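Local coordinates for CBS domain-containing protein (Pyrococcus horikoshii, PDB 2YZQ) that binds S-adenosylmethionine and carries four CBS domains, though its biological role is unknown and may be that of a ligand sensor, at residues Met238-Val243 / Phe271-Val276; Ile112-Phe117 / Lys246-Ser251; Ala234-Thr239 / Asp263-Ile268. One frame throughout, in Å; residues are numbered along the deposited sequence.

Contact 1. Residues Met238-Val243 / Phe271-Val276; sequences MTVHEV and FDLLKV
Val240 and Leu273 come to the same face of the Phe117 ring of helix 109-117: Val240 CG1 sits over the CG/CD1 rim, 3.7 Å from CD1, and Leu273 CB over the rim near CE2, while Tyr116 CD2 lies on the opposite face. The packing joins the two helical elements of one CBS domain, the start of helix 240-250 and the turn of helix that follows strand 263-269, as in the CBS sheet-helix-sheet-sheet-helix fold. Val240 divides its two methyls between Leu273 and Val276: with CG1 anti to the backbone N (chi1 171°), that methyl lies 4.1 Å from Leu273 CD2, while CG2 comes to 3.8 Å from Val276 CG2. Both partners lie antiparallel to Val240, passing alongside rather than meeting end on. Leu273 likewise splits its methyls, its CD1 lying 4.1 Å from Val243 CG1 one helical turn further on. No hydrogen bond crosses, so the match rests on apolar burial. At the far end of the second segment, Val276 also leans on Tyr123 and Tyr131. The first helix is fixed at its start by an N-cap: Glu242 N donates to Thr239 OG1 over 3.1 Å, nearly straight at 168°.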
loop_
_atom_site.group_PDB
_atom_site.type_symbol
_atom_site.label_atom_id
_atom_site.label_comp_id
_atom_site.label_asym_id
_atom_site.label_seq_id
_atom_site.Cartn_x
_atom_site.Cartn_y
_atom_site.Cartn_z
ATOM N N MET A 238 -8.360 -9.361 -15.169
ATOM C CA MET A 238 -8.094 -10.122 -13.953
ATOM C C MET A 238 -9.031 -9.642 -12.849
ATOM O O MET A 238 -9.328 -8.451 -12.748
ATOM C CB MET A 238 -6.634 -9.950 -13.529
ATOM C CG MET A 238 -6.205 -10.870 -12.398
ATOM S SD MET A 238 -4.412 -10.835 -12.130
ATOM C CE MET A 238 -3.854 -11.925 -13.434
ATOM N N THR A 239 -9.501 -10.569 -12.023
ATOM C CA THR A 239 -10.428 -10.209 -10.957
ATOM C C THR A 239 -9.765 -9.621 -9.723
ATOM O O THR A 239 -8.579 -9.837 -9.467
ATOM C CB THR A 239 -11.259 -11.420 -10.507
ATOM O OG1 THR A 239 -10.393 -12.405 -9.931
ATOM C CG2 THR A 239 -12.004 -12.023 -11.692
ATOM N N VAL A 240 -10.553 -8.861 -8.969
ATOM C CA VAL A 240 -10.093 -8.243 -7.733
ATOM C C VAL A 240 -9.620 -9.355 -6.806
ATOM O O VAL A 240 -8.641 -9.202 -6.076
ATOM C CB VAL A 240 -11.239 -7.465 -7.051
ATOM C CG1 VAL A 240 -10.817 -7.005 -5.660
ATOM C CG2 VAL A 240 -11.619 -6.271 -7.899
ATOM N N HIS A 241 -10.320 -10.483 -6.847
ATOM C CA HIS A 241 -9.963 -11.627 -6.026
ATOM C C HIS A 241 -8.559 -12.127 -6.348
ATOM O O HIS A 241 -7.714 -12.234 -5.461
ATOM C CB HIS A 241 -10.972 -12.757 -6.243
ATOM C CG HIS A 241 -10.637 -14.018 -5.509
ATOM N ND1 HIS A 241 -10.607 -14.094 -4.134
ATOM C CD2 HIS A 241 -10.325 -15.255 -5.963
ATOM C CE1 HIS A 241 -10.294 -15.325 -3.771
ATOM N NE2 HIS A 241 -10.116 -16.049 -4.861
ATOM N N GLU A 242 -8.295 -12.413 -7.621
ATOM C CA GLU A 242 -6.980 -12.918 -7.994
ATOM C C GLU A 242 -5.860 -11.917 -7.728
ATOM O O GLU A 242 -4.774 -12.301 -7.300
ATOM C CB GLU A 242 -6.950 -13.352 -9.464
ATOM C CG GLU A 242 -5.575 -13.858 -9.887
ATOM C CD GLU A 242 -5.573 -14.577 -11.219
ATOM O OE1 GLU A 242 -6.424 -14.268 -12.079
ATOM O OE2 GLU A 242 -4.698 -15.450 -11.407
ATOM N N VAL A 243 -6.109 -10.637 -7.980
ATOM C CA VAL A 243 -5.084 -9.634 -7.724
ATOM C C VAL A 243 -4.760 -9.619 -6.228
ATOM O O VAL A 243 -3.594 -9.592 -5.834
ATOM C CB VAL A 243 -5.543 -8.228 -8.172
ATOM C CG1 VAL A 243 -4.536 -7.183 -7.712
ATOM C CG2 VAL A 243 -5.669 -8.188 -9.694
ATOM N N PHE A 271 -4.183 0.187 -3.054
ATOM C CA PHE A 271 -4.982 1.381 -2.815
ATOM C C PHE A 271 -6.077 1.543 -3.870
ATOM O O PHE A 271 -7.150 2.077 -3.589
ATOM C CB PHE A 271 -4.074 2.616 -2.824
ATOM C CG PHE A 271 -4.598 3.766 -2.008
ATOM C CD1 PHE A 271 -4.617 3.693 -0.618
ATOM C CD2 PHE A 271 -5.067 4.921 -2.625
ATOM C CE1 PHE A 271 -5.093 4.757 0.149
ATOM C CE2 PHE A 271 -5.548 5.994 -1.865
ATOM C CZ PHE A 271 -5.560 5.908 -0.474
ATOM N N ASP A 272 -5.808 1.076 -5.086
ATOM C CA ASP A 272 -6.782 1.191 -6.166
ATOM C C ASP A 272 -7.955 0.246 -5.959
ATOM O O ASP A 272 -9.066 0.509 -6.418
ATOM C CB ASP A 272 -6.122 0.900 -7.518
ATOM C CG ASP A 272 -5.096 1.948 -7.898
ATOM O OD1 ASP A 272 -5.435 3.144 -7.831
ATOM O OD2 ASP A 272 -3.959 1.579 -8.264
ATOM N N LEU A 273 -7.701 -0.862 -5.276
ATOM C CA LEU A 273 -8.752 -1.835 -5.020
ATOM C C LEU A 273 -9.801 -1.284 -4.056
ATOM O O LEU A 273 -10.937 -1.750 -4.039
ATOM C CB LEU A 273 -8.135 -3.131 -4.482
ATOM C CG LEU A 273 -7.258 -3.857 -5.510
ATOM C CD1 LEU A 273 -6.665 -5.115 -4.892
ATOM C CD2 LEU A 273 -8.089 -4.211 -6.736
ATOM N N LEU A 274 -9.428 -0.275 -3.271
ATOM C CA LEU A 274 -10.363 0.332 -2.325
ATOM C C LEU A 274 -11.548 0.942 -3.070
ATOM O O LEU A 274 -12.657 1.016 -2.547
ATOM C CB LEU A 274 -9.669 1.422 -1.508
ATOM C CG LEU A 274 -8.504 0.995 -0.611
ATOM C CD1 LEU A 274 -7.899 2.220 0.041
ATOM C CD2 LEU A 274 -8.992 0.011 0.448
ATOM N N LYS A 275 -11.310 1.370 -4.304
ATOM C CA LYS A 275 -12.361 1.982 -5.104
ATOM C C LYS A 275 -13.501 1.011 -5.399
ATOM O O LYS A 275 -14.625 1.424 -5.696
ATOM C CB LYS A 275 -11.768 2.519 -6.406
ATOM C CG LYS A 275 -10.632 3.509 -6.175
ATOM C CD LYS A 275 -10.119 4.086 -7.479
ATOM C CE LYS A 275 -9.526 3.009 -8.374
ATOM N NZ LYS A 275 -9.150 3.587 -9.697
ATOM N N VAL A 276 -13.207 -0.283 -5.324
ATOM C CA VAL A 276 -14.215 -1.301 -5.569
ATOM C C VAL A 276 -15.298 -1.236 -4.489
ATOM O O VAL A 276 -16.473 -1.485 -4.759
ATOM C CB VAL A 276 -13.588 -2.709 -5.560
ATOM C CG1 VAL A 276 -14.668 -3.767 -5.732
ATOM C CG2 VAL A 276 -12.548 -2.812 -6.666
#

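Contact 2. Residues Ile112-Phe117 / Lys246-Ser251; sequences IIRRYF and KMAKYS. With SAM (S-adenosylmethionine), chain B.
Beside Ile113 and Arg114, which pack on Met247 and Ala248, Ile112 O is shared by two backbone N-H groups: Phe117 N at 2.9 Å and, more weakly, Tyr116 N at 3.1 Å. The bond to Phe117 spans five residues instead of four, which makes a wider pi-type turn at the end of helix 109-117. Across the gap to helix 240-250 the contact is apolar. Ile113 has CG2 anti to the backbone N, and this branch, rather than the longer CG1 arm, lies 3.8 Å from Met247 CB and 4.1 Å from Met247 SD, so it rests in the angle between the root and the sulfur of the extended methionine. Arg114 lends its aliphatic root: CG lies 4.0 Å from Ala248 CB, where the small methyl lets the backbones draw near, the CA atoms of Arg114 and Ala248 being 5.4 Å apart. The arginine chain then bends at chi3 (-67°), and its NE donates to Gly110 O in its own helix. Leu273 covers the buried side, touching both Ile113 and Met247. Helix 240-250 ends in a Schellman motif, with Ser251 at positive phi as its C-prime residue and Ile252 N bonded to Met247 O. The reversal brings Ser251 O to 3.0 Å from SD of S-adenosylmethionine, opposite the SD-C5' bond (C5'-SD...O close to 180°), consistent with a chalcogen (sigma-hole) contact to the positive sulfonium, and Tyr250 O to 3.4 Å from the ligand's CE methyl. Asp177, Thr228, Ile232, Glu253 and Gln254 also hydrogen-bond to the ligand. One helix thus serves both the junction between the second and fourth CBS domains and, at its C-terminal end, the wall of a ligand cleft like those of paired CBS domains, the Bateman modules.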
loop_
_atom_site.group_PDB
_atom_site.type_symbol
_atom_site.label_atom_id
_atom_site.label_comp_id
_atom_site.label_asym_id
_atom_site.label_seq_id
_atom_site.Cartn_x
_atom_site.Cartn_y
_atom_site.Cartn_z
ATOM N N ILE A 112 -7.321 -5.005 4.460
ATOM C CA ILE A 112 -8.436 -5.145 3.538
ATOM C C ILE A 112 -8.075 -6.103 2.406
ATOM O O ILE A 112 -8.878 -6.940 2.021
ATOM C CB ILE A 112 -8.860 -3.770 2.978
ATOM C CG1 ILE A 112 -9.399 -2.908 4.127
ATOM C CG2 ILE A 112 -9.916 -3.947 1.892
ATOM C CD1 ILE A 112 -9.857 -1.528 3.721
ATOM N N ILE A 113 -6.856 -5.993 1.893
ATOM C CA ILE A 113 -6.416 -6.870 0.813
ATOM C C ILE A 113 -6.313 -8.332 1.257
ATOM O O ILE A 113 -6.910 -9.223 0.648
ATOM C CB ILE A 113 -5.028 -6.443 0.276
ATOM C CG1 ILE A 113 -5.103 -5.029 -0.303
ATOM C CG2 ILE A 113 -4.534 -7.449 -0.765
ATOM C CD1 ILE A 113 -6.156 -4.845 -1.360
ATOM N N ARG A 114 -5.562 -8.563 2.327
ATOM C CA ARG A 114 -5.324 -9.910 2.839
ATOM C C ARG A 114 -6.489 -10.618 3.526
ATOM O O ARG A 114 -6.696 -11.817 3.321
ATOM C CB ARG A 114 -4.130 -9.878 3.799
ATOM C CG ARG A 114 -2.820 -9.459 3.149
ATOM C CD ARG A 114 -1.755 -9.148 4.190
ATOM N NE ARG A 114 -2.096 -7.957 4.966
ATOM C CZ ARG A 114 -1.296 -7.393 5.865
ATOM N NH1 ARG A 114 -0.098 -7.911 6.111
ATOM N NH2 ARG A 114 -1.688 -6.305 6.514
ATOM N N ARG A 115 -7.243 -9.886 4.338
ATOM C CA ARG A 115 -8.350 -10.481 5.082
ATOM C C ARG A 115 -9.709 -10.399 4.412
ATOM O O ARG A 115 -10.621 -11.152 4.756
ATOM C CB ARG A 115 -8.443 -9.833 6.464
ATOM C CG ARG A 115 -7.183 -9.960 7.296
ATOM C CD ARG A 115 -7.245 -9.080 8.541
ATOM N NE ARG A 115 -6.030 -9.207 9.343
ATOM C CZ ARG A 115 -5.726 -8.432 10.380
ATOM N NH1 ARG A 115 -6.547 -7.460 10.754
ATOM N NH2 ARG A 115 -4.594 -8.631 11.047
ATOM N N TYR A 116 -9.849 -9.495 3.449
ATOM C CA TYR A 116 -11.129 -9.322 2.783
ATOM C C TYR A 116 -11.135 -9.669 1.296
ATOM O O TYR A 116 -11.694 -10.691 0.897
ATOM C CB TYR A 116 -11.606 -7.883 2.999
ATOM C CG TYR A 116 -12.978 -7.588 2.449
ATOM C CD1 TYR A 116 -14.092 -8.315 2.868
ATOM C CD2 TYR A 116 -13.169 -6.562 1.525
ATOM C CE1 TYR A 116 -15.363 -8.025 2.385
ATOM C CE2 TYR A 116 -14.434 -6.263 1.039
ATOM C CZ TYR A 116 -15.527 -6.997 1.472
ATOM O OH TYR A 116 -16.784 -6.701 0.996
ATOM N N PHE A 117 -10.511 -8.837 0.467
ATOM C CA PHE A 117 -10.512 -9.114 -0.966
ATOM C C PHE A 117 -9.969 -10.493 -1.334
ATOM O O PHE A 117 -10.505 -11.159 -2.216
ATOM C CB PHE A 117 -9.725 -8.041 -1.734
ATOM C CG PHE A 117 -10.410 -6.698 -1.788
ATOM C CD1 PHE A 117 -11.758 -6.599 -2.120
ATOM C CD2 PHE A 117 -9.698 -5.532 -1.533
ATOM C CE1 PHE A 117 -12.386 -5.353 -2.199
ATOM C CE2 PHE A 117 -10.314 -4.284 -1.611
ATOM C CZ PHE A 117 -11.659 -4.196 -1.943
ATOM N N LYS A 246 -2.676 -12.573 -5.184
ATOM C CA LYS A 246 -1.273 -12.409 -5.544
ATOM C C LYS A 246 -0.577 -11.418 -4.611
ATOM O O LYS A 246 0.562 -11.635 -4.199
ATOM C CB LYS A 246 -1.147 -11.939 -6.998
ATOM C CG LYS A 246 -1.616 -12.965 -8.023
ATOM C CD LYS A 246 -1.436 -12.442 -9.445
ATOM C CE LYS A 246 -1.875 -13.460 -10.491
ATOM N NZ LYS A 246 -1.006 -14.675 -10.502
ATOM N N MET A 247 -1.259 -10.326 -4.282
ATOM C CA MET A 247 -0.685 -9.334 -3.382
ATOM C C MET A 247 -0.385 -9.967 -2.028
ATOM O O MET A 247 0.663 -9.714 -1.434
ATOM C CB MET A 247 -1.643 -8.153 -3.199
ATOM C CG MET A 247 -1.824 -7.313 -4.457
ATOM S SD MET A 247 -2.964 -5.941 -4.199
ATOM C CE MET A 247 -2.539 -4.896 -5.596
ATOM N N ALA A 248 -1.308 -10.794 -1.547
ATOM C CA ALA A 248 -1.133 -11.465 -0.264
ATOM C C ALA A 248 -0.043 -12.530 -0.332
ATOM O O ALA A 248 0.825 -12.607 0.538
ATOM C CB ALA A 248 -2.453 -12.097 0.175
ATOM N N LYS A 249 -0.093 -13.348 -1.378
ATOM C CA LYS A 249 0.871 -14.428 -1.570
ATOM C C LYS A 249 2.322 -13.958 -1.653
ATOM O O LYS A 249 3.212 -14.545 -1.033
ATOM C CB LYS A 249 0.515 -15.208 -2.840
ATOM C CG LYS A 249 1.507 -16.297 -3.214
ATOM C CD LYS A 249 1.057 -17.036 -4.465
ATOM C CE LYS A 249 -0.295 -17.704 -4.255
ATOM N NZ LYS A 249 -0.746 -18.444 -5.468
ATOM N N TYR A 250 2.551 -12.895 -2.415
ATOM C CA TYR A 250 3.891 -12.361 -2.614
ATOM C C TYR A 250 4.228 -11.167 -1.722
ATOM O O TYR A 250 5.348 -10.649 -1.771
ATOM C CB TYR A 250 4.063 -11.972 -4.083
ATOM C CG TYR A 250 3.877 -13.133 -5.036
ATOM C CD1 TYR A 250 4.833 -14.143 -5.126
ATOM C CD2 TYR A 250 2.738 -13.231 -5.834
ATOM C CE1 TYR A 250 4.660 -15.224 -5.990
ATOM C CE2 TYR A 250 2.551 -14.305 -6.699
ATOM C CZ TYR A 250 3.517 -15.298 -6.772
ATOM O OH TYR A 250 3.337 -16.362 -7.627
ATOM N N SER A 251 3.265 -10.743 -0.906
ATOM C CA SER A 251 3.445 -9.605 -0.011
ATOM C C SER A 251 3.873 -8.367 -0.787
ATOM O O SER A 251 4.844 -7.701 -0.433
ATOM C CB SER A 251 4.481 -9.921 1.069
ATOM O OG SER A 251 3.988 -10.908 1.965
HETATM N N SAM B . 6.444 -2.709 1.626
HETATM C CA SAM B . 6.885 -4.101 1.802
HETATM C C SAM B . 8.017 -4.157 2.813
HETATM O O SAM B . 8.348 -5.226 3.302
HETATM O OXT SAM B . 8.600 -3.139 3.139
HETATM C CB SAM B . 7.350 -4.654 0.448
HETATM C CG SAM B . 7.353 -6.184 0.483
HETATM S SD SAM B . 7.622 -6.849 -1.187
HETATM C CE SAM B . 7.844 -8.609 -0.759
HETATM C "C5'" SAM B . 9.268 -6.277 -1.667
HETATM C "C4'" SAM B . 9.765 -7.109 -2.850
HETATM O "O4'" SAM B . 8.671 -7.363 -3.765
HETATM C "C3'" SAM B . 10.859 -6.377 -3.639
HETATM O "O3'" SAM B . 11.907 -7.302 -3.972
HETATM C "C2'" SAM B . 10.110 -5.879 -4.883
HETATM O "O2'" SAM B . 10.995 -5.671 -5.988
HETATM C "C1'" SAM B . 9.111 -7.027 -5.090
HETATM N N9 SAM B . 7.953 -6.652 -5.904
HETATM C C8 SAM B . 7.124 -5.562 -5.768
HETATM N N7 SAM B . 6.132 -5.661 -6.614
HETATM C C5 SAM B . 6.342 -6.739 -7.416
HETATM C C6 SAM B . 5.698 -7.313 -8.547
HETATM N N6 SAM B . 4.571 -6.733 -9.093
HETATM N N1 SAM B . 6.207 -8.440 -9.088
HETATM C C2 SAM B . 7.330 -9.001 -8.624
HETATM N N3 SAM B . 7.948 -8.518 -7.549
HETATM C C4 SAM B . 7.510 -7.387 -6.944
#

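Contact 3. Residues Ala234-Thr239 / Asp263-Ile268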
loop_
_atom_site.group_PDB
_atom_site.type_symbol
_atom_site.label_atom_id
_atom_site.label_comp_id
_atom_site.label_asym_id
_atom_site.label_seq_id
_atom_site.Cartn_x
_atom_site.Cartn_y
_atom_site.Cartn_z
ATOM N N ALA A 234 -0.728 -8.323 -13.757
ATOM C CA ALA A 234 -2.175 -8.414 -13.847
ATOM C C ALA A 234 -2.564 -7.946 -15.244
ATOM O O ALA A 234 -1.726 -7.449 -15.996
ATOM C CB ALA A 234 -2.829 -7.516 -12.798
ATOM N N THR A 235 -3.827 -8.139 -15.601
ATOM C CA THR A 235 -4.338 -7.686 -16.891
ATOM C C THR A 235 -5.650 -6.999 -16.551
ATOM O O THR A 235 -6.156 -7.142 -15.439
ATOM C CB THR A 235 -4.613 -8.853 -17.867
ATOM O OG1 THR A 235 -5.735 -9.616 -17.407
ATOM C CG2 THR A 235 -3.391 -9.750 -17.982
ATOM N N PRO A 236 -6.222 -6.242 -17.494
ATOM C CA PRO A 236 -7.486 -5.557 -17.211
ATOM C C PRO A 236 -8.645 -6.479 -16.833
ATOM O O PRO A 236 -9.540 -6.086 -16.087
ATOM C CB PRO A 236 -7.764 -4.800 -18.506
ATOM C CG PRO A 236 -6.389 -4.511 -19.028
ATOM C CD PRO A 236 -5.684 -5.830 -18.803
ATOM N N HIS A 237 -8.629 -7.705 -17.346
ATOM C CA HIS A 237 -9.704 -8.654 -17.075
ATOM C C HIS A 237 -9.515 -9.489 -15.813
ATOM O O HIS A 237 -10.409 -10.248 -15.430
ATOM C CB HIS A 237 -9.880 -9.592 -18.273
ATOM C CG HIS A 237 -10.187 -8.886 -19.556
ATOM N ND1 HIS A 237 -11.320 -8.122 -19.733
ATOM C CD2 HIS A 237 -9.509 -8.831 -20.727
ATOM C CE1 HIS A 237 -11.327 -7.625 -20.958
ATOM N NE2 HIS A 237 -10.240 -8.040 -21.582
ATOM N N MET A 238 -8.360 -9.361 -15.169
ATOM C CA MET A 238 -8.094 -10.122 -13.953
ATOM C C MET A 238 -9.031 -9.642 -12.849
ATOM O O MET A 238 -9.328 -8.451 -12.748
ATOM C CB MET A 238 -6.634 -9.950 -13.529
ATOM C CG MET A 238 -6.205 -10.870 -12.398
ATOM S SD MET A 238 -4.412 -10.835 -12.130
ATOM C CE MET A 238 -3.854 -11.925 -13.434
ATOM N N THR A 239 -9.501 -10.569 -12.023
ATOM C CA THR A 239 -10.428 -10.209 -10.957
ATOM C C THR A 239 -9.765 -9.621 -9.723
ATOM O O THR A 239 -8.579 -9.837 -9.467
ATOM C CB THR A 239 -11.259 -11.420 -10.507
ATOM O OG1 THR A 239 -10.393 -12.405 -9.931
ATOM C CG2 THR A 239 -12.004 -12.023 -11.692
ATOM N N ASP A 263 3.820 -5.760 -22.270
ATOM C CA ASP A 263 3.391 -4.443 -22.741
ATOM C C ASP A 263 2.656 -3.750 -21.604
ATOM O O ASP A 263 1.484 -4.023 -21.349
ATOM C CB ASP A 263 2.469 -4.604 -23.949
ATOM C CG ASP A 263 2.050 -3.276 -24.559
ATOM O OD1 ASP A 263 2.364 -2.212 -23.990
ATOM O OD2 ASP A 263 1.392 -3.303 -25.621
ATOM N N LEU A 264 3.363 -2.853 -20.927
ATOM C CA LEU A 264 2.826 -2.126 -19.782
ATOM C C LEU A 264 1.764 -1.100 -20.165
ATOM O O LEU A 264 2.016 -0.201 -20.968
ATOM C CB LEU A 264 3.973 -1.430 -19.048
ATOM C CG LEU A 264 3.679 -0.769 -17.705
ATOM C CD1 LEU A 264 3.203 -1.828 -16.716
ATOM C CD2 LEU A 264 4.939 -0.081 -17.187
ATOM N N ILE A 265 0.585 -1.224 -19.561
ATOM C CA ILE A 265 -0.514 -0.305 -19.844
ATOM C C ILE A 265 -1.121 0.299 -18.583
ATOM O O ILE A 265 -2.046 1.108 -18.657
ATOM C CB ILE A 265 -1.633 -1.002 -20.652
ATOM C CG1 ILE A 265 -2.242 -2.156 -19.844
ATOM C CG2 ILE A 265 -1.067 -1.510 -21.973
ATOM C CD1 ILE A 265 -3.392 -2.869 -20.553
ATOM N N GLY A 266 -0.597 -0.084 -17.425
ATOM C CA GLY A 266 -1.127 0.450 -16.184
ATOM C C GLY A 266 -0.540 -0.203 -14.951
ATOM O O GLY A 266 0.431 -0.954 -15.032
ATOM N N LEU A 267 -1.146 0.075 -13.802
ATOM C CA LEU A 267 -0.676 -0.480 -12.544
ATOM C C LEU A 267 -1.861 -0.624 -11.605
ATOM O O LEU A 267 -2.673 0.292 -11.491
ATOM C CB LEU A 267 0.353 0.468 -11.914
ATOM C CG LEU A 267 1.004 0.039 -10.594
ATOM C CD1 LEU A 267 1.964 -1.114 -10.863
ATOM C CD2 LEU A 267 1.745 1.212 -9.969
ATOM N N ILE A 268 -1.995 -1.782 -10.967
ATOM C CA ILE A 268 -3.077 -1.947 -10.007
ATOM C C ILE A 268 -2.433 -2.016 -8.621
ATOM O O ILE A 268 -1.709 -2.959 -8.304
ATOM C CB ILE A 268 -3.953 -3.212 -10.295
ATOM C CG1 ILE A 268 -5.102 -3.281 -9.284
ATOM C CG2 ILE A 268 -3.112 -4.492 -10.267
ATOM C CD1 ILE A 268 -6.113 -2.154 -9.431
#
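Ala234 and Pro236 lie against Ile268 and Ile265, joining the loop before helix 240-250 to the second strand of the CBS-domain hairpin 254-259/263-269. Two apolar touches carry the contact. Ala234 CB is 4.0 Å from Ile268 CG2, a buried methyl pair. At the other end, the outer corner of the proline ring meets the tip of an isoleucine, with Pro236 CG 3.7 Å and Pro236 CD 4.1 Å from Ile265 CD1. The long arm of Ile265 gets there through an uncommon first torsion, CG1 lying between the backbone N and the carbonyl carbon (chi1 62°), and an extended second torsion carries CD1 outward. A classic beta bulge sets the strand's course: Ile265 and Gly266 together face Val257, and the side chains of Ile265 and Pro236 both touch that valine. On the loop side, Ala234 is held beside strand 254-259 by backbone hydrogen bonds to Pro256 and Ile258. Tyr132 packs on both Pro236 and Ile268, and Val243 of helix 240-250 closes over Ile268. The loop's own bend, which places the proline, is a type I beta turn closed by Met238 N donating to Thr235 O at 3.1 Å.

Overall arrangement
Along the chain 112-117 comes first, then the overlapping 234-239 and 238-243, then 246-251, 263-268 and 271-276, so contact 2 crosses the other two. Contacts 1 and 3 share Met238 and Thr239 and fall in the fourth CBS domain, their centres about 11 Å apart. The centre of contact 2, which brings in helix 109-117 of the second CBS domain, is about 10 Å from that of contact 1 and about 17 Å from that of contact 3. Helix 240-250 serves contacts 1 and 2; strand 263-269 leads into helix 270-273. Leu273 links all three, so apolar packing runs from the hairpin to the helix 109-117 junction, beside the S-adenosylmethionine pocket.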